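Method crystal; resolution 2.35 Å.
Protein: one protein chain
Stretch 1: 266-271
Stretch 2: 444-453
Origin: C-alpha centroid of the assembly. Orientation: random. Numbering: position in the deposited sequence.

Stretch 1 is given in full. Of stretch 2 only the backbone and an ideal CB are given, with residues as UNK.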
# COMPACT_ATOMS: atom_id res chain seq x y z
N LEU A 266 -1.85 -9.54 10.32
CA LEU A 266 -1.49 -8.31 11.01
C LEU A 266 -2.48 -7.19 10.79
O LEU A 266 -2.67 -6.36 11.69
CB LEU A 266 -0.09 -7.84 10.58
CG LEU A 266 1.09 -8.73 10.98
CD1 LEU A 266 1.41 -9.74 9.89
CD2 LEU A 266 2.30 -7.88 11.31
N LEU A 267 -3.12 -7.13 9.63
CA LEU A 267 -4.18 -6.18 9.35
C LEU A 267 -5.53 -6.86 9.50
O LEU A 267 -5.68 -8.05 9.20
CB LEU A 267 -4.04 -5.59 7.94
CG LEU A 267 -2.72 -4.94 7.57
CD1 LEU A 267 -2.82 -4.27 6.20
CD2 LEU A 267 -2.30 -3.94 8.63
N ALA A 268 -6.51 -6.09 9.96
CA ALA A 268 -7.88 -6.58 9.99
C ALA A 268 -8.55 -6.32 8.64
O ALA A 268 -8.25 -5.34 7.95
CB ALA A 268 -8.67 -5.90 11.11
N GLU A 269 -9.45 -7.22 8.27
CA GLU A 269 -10.17 -7.07 7.02
C GLU A 269 -11.21 -5.96 7.13
O GLU A 269 -11.78 -5.72 8.19
CB GLU A 269 -10.84 -8.38 6.62
CG GLU A 269 -11.46 -8.38 5.23
CD GLU A 269 -10.48 -7.95 4.16
OE1 GLU A 269 -10.47 -6.75 3.81
OE2 GLU A 269 -9.71 -8.81 3.68
N PHE A 270 -11.43 -5.27 6.02
CA PHE A 270 -12.42 -4.20 6.00
C PHE A 270 -13.82 -4.79 6.19
O PHE A 270 -14.17 -5.78 5.54
CB PHE A 270 -12.35 -3.43 4.68
CG PHE A 270 -11.07 -2.67 4.51
CD1 PHE A 270 -10.88 -1.45 5.16
CD2 PHE A 270 -10.06 -3.15 3.70
CE1 PHE A 270 -9.70 -0.74 5.00
CE2 PHE A 270 -8.88 -2.45 3.54
CZ PHE A 270 -8.70 -1.24 4.19
N PRO A 271 -14.63 -4.22 7.09
CA PRO A 271 -15.98 -4.75 7.29
C PRO A 271 -16.82 -4.61 6.03
O PRO A 271 -16.57 -3.78 5.16
CB PRO A 271 -16.53 -3.89 8.43
CG PRO A 271 -15.33 -3.29 9.09
CD PRO A 271 -14.33 -3.10 7.99
N UNK A 444 -0.57 -6.45 -1.73
CA UNK A 444 -1.93 -6.56 -1.23
C UNK A 444 -2.10 -5.91 0.13
O UNK A 444 -3.10 -5.23 0.38
CB UNK A 444 -2.34 -8.03 -1.15
N UNK A 445 -1.13 -6.11 1.03
CA UNK A 445 -1.18 -5.45 2.33
C UNK A 445 -1.04 -3.94 2.17
O UNK A 445 -1.80 -3.17 2.76
CB UNK A 445 -0.08 -5.99 3.25
N UNK A 446 -0.07 -3.51 1.35
CA UNK A 446 0.15 -2.08 1.13
C UNK A 446 -1.12 -1.40 0.62
O UNK A 446 -1.45 -0.29 1.06
CB UNK A 446 1.30 -1.86 0.14
N UNK A 447 -1.84 -2.05 -0.29
CA UNK A 447 -3.04 -1.44 -0.84
C UNK A 447 -4.17 -1.37 0.18
O UNK A 447 -5.04 -0.51 0.07
CB UNK A 447 -3.50 -2.22 -2.07
N UNK A 448 -4.17 -2.26 1.18
CA UNK A 448 -5.13 -2.14 2.27
C UNK A 448 -4.79 -0.96 3.16
O UNK A 448 -5.69 -0.27 3.66
CB UNK A 448 -5.17 -3.43 3.09
N UNK A 449 -3.50 -0.72 3.37
CA UNK A 449 -3.06 0.46 4.11
C UNK A 449 -3.47 1.73 3.38
O UNK A 449 -3.95 2.69 4.00
CB UNK A 449 -1.54 0.43 4.32
N UNK A 450 -3.32 1.75 2.06
CA UNK A 450 -3.70 2.92 1.28
C UNK A 450 -5.21 3.13 1.31
O UNK A 450 -5.69 4.28 1.36
CB UNK A 450 -3.21 2.78 -0.16
N UNK A 451 -5.99 2.05 1.28
CA UNK A 451 -7.43 2.18 1.40
C UNK A 451 -7.85 2.69 2.77
O UNK A 451 -8.84 3.41 2.89
CB UNK A 451 -8.10 0.83 1.12
N UNK A 452 -7.10 2.32 3.82
CA UNK A 452 -7.35 2.90 5.14
C UNK A 452 -7.25 4.42 5.10
O UNK A 452 -8.00 5.11 5.81
CB UNK A 452 -6.36 2.34 6.17
N UNK A 453 -6.34 4.96 4.29
CA UNK A 453 -6.20 6.41 4.17
C UNK A 453 -7.30 7.02 3.32
O UNK A 453 -7.92 8.02 3.72
CB UNK A 453 -4.83 6.76 3.58

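Stretch 2 is helical throughout, and stretch 1 crosses it as an extended strip without regular structure, with Leu267 and Phe270 aimed at the helix and Ala268 directed away from it.

Nothing of stretch 1 lies within 5.5 Å of the ideal CB at 444, so many residues would suit; it is Gly444.

At 445 CA-to-CB points sideways, but the ideal CB lies 4.4 Å from Leu267 CD1. A flexible apolar chain could lean onto that methyl, and Leu, Met or Ile would serve. The residue is Leu445, in the m, t rotamer, whose CD2 comes 4.3 Å from Leu267 CD1.

Positions 446 and 447 have no neighbour in stretch 1, so small polar residues cost nothing there. They are Thr446 and Ser447; Ser447 OG hydrogen-bonds back to Gly444 O.

Position 448 points straight at stretch 1. Its ideal CB is 3.9 Å from Phe270 CE2 and 4.0 Å from Leu267 CD1, between two apolar groups, while beyond lie the carbonyls of Leu267 and Ala268 and the carboxylate of Glu269. A long chain with an aliphatic stem and a polar or cationic end fits: Lys, Arg or Gln. Arg448 fills it. Leu267 CB covers one face of its guanidinium and Glu269 OE2 the opposite face. Because Glu269 OE2, 4.1 Å from Arg448 NH2, sits well out of the plane, the charges attract without a salt bridge. Arg448 NH2 is also 3.4 Å from Leu267 O, but the angle is too poor for a hydrogen bond.

The CB of 449 points away, 5.2 Å from Leu267 CD1, so a modest branched apolar residue can still reach back. Val449 does, its CG2 4.0 Å from Leu267 CD1.

Position 450 points away into space free of stretch 1, and is permissive. Thr450 OG1 hydrogen-bonds to Thr446 O.

At 451 CB points toward stretch 1, 3.8 Å from Phe270 CZ, which invites an apolar chain able to lie on the ring: Leu, Ile or Met. Leu451 places CD2 over one face, 3.8 Å from the Phe270 ring centroid, a CH-pi contact. The ring edge meets the helix backbone, with Phe270 CZ 3.2 Å from Arg448 O.

At 452 CB points sideways, 4.7 Å from Phe270 CE1; stretch 1 sets few limits. Tyr452 leads its ring away. Position 453 is out of reach, and Lys453 finds its partner elsewhere in the structure.

Stretch 2 444-453: GLTSRVTLYK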
# COMPACT_ATOMS: atom_id res chain seq x y z
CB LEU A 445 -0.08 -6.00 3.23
CG LEU A 445 -0.13 -7.50 3.52
CD1 LEU A 445 1.04 -7.92 4.38
CD2 LEU A 445 -1.45 -7.85 4.19
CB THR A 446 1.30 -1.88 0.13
OG1 THR A 446 2.53 -2.29 0.74
CG2 THR A 446 1.41 -0.41 -0.29
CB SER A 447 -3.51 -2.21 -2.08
OG SER A 447 -4.48 -3.17 -1.73
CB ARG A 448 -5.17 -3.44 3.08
CG ARG A 448 -5.64 -4.65 2.27
CD ARG A 448 -5.19 -5.96 2.88
NE ARG A 448 -5.85 -6.24 4.15
CZ ARG A 448 -5.87 -7.44 4.72
NH1 ARG A 448 -5.28 -8.47 4.12
NH2 ARG A 448 -6.50 -7.62 5.88
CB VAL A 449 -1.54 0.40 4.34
CG1 VAL A 449 -1.01 1.76 4.79
CG2 VAL A 449 -1.20 -0.67 5.35
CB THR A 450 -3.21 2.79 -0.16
OG1 THR A 450 -1.81 2.47 -0.15
CG2 THR A 450 -3.41 4.10 -0.91
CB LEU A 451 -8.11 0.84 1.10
CG LEU A 451 -9.64 0.83 1.14
CD1 LEU A 451 -10.23 1.85 0.18
CD2 LEU A 451 -10.16 -0.57 0.85
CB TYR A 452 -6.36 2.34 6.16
CG TYR A 452 -6.26 3.17 7.42
CD1 TYR A 452 -5.29 4.15 7.56
CD2 TYR A 452 -7.15 2.98 8.48
CE1 TYR A 452 -5.20 4.92 8.71
CE2 TYR A 452 -7.06 3.74 9.63
CZ TYR A 452 -6.09 4.71 9.74
OH TYR A 452 -6.00 5.47 10.88
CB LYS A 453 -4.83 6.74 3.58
CG LYS A 453 -3.67 6.30 4.43
CD LYS A 453 -2.40 7.02 4.02
CE LYS A 453 -1.77 6.38 2.79
NZ LYS A 453 -0.47 7.03 2.46
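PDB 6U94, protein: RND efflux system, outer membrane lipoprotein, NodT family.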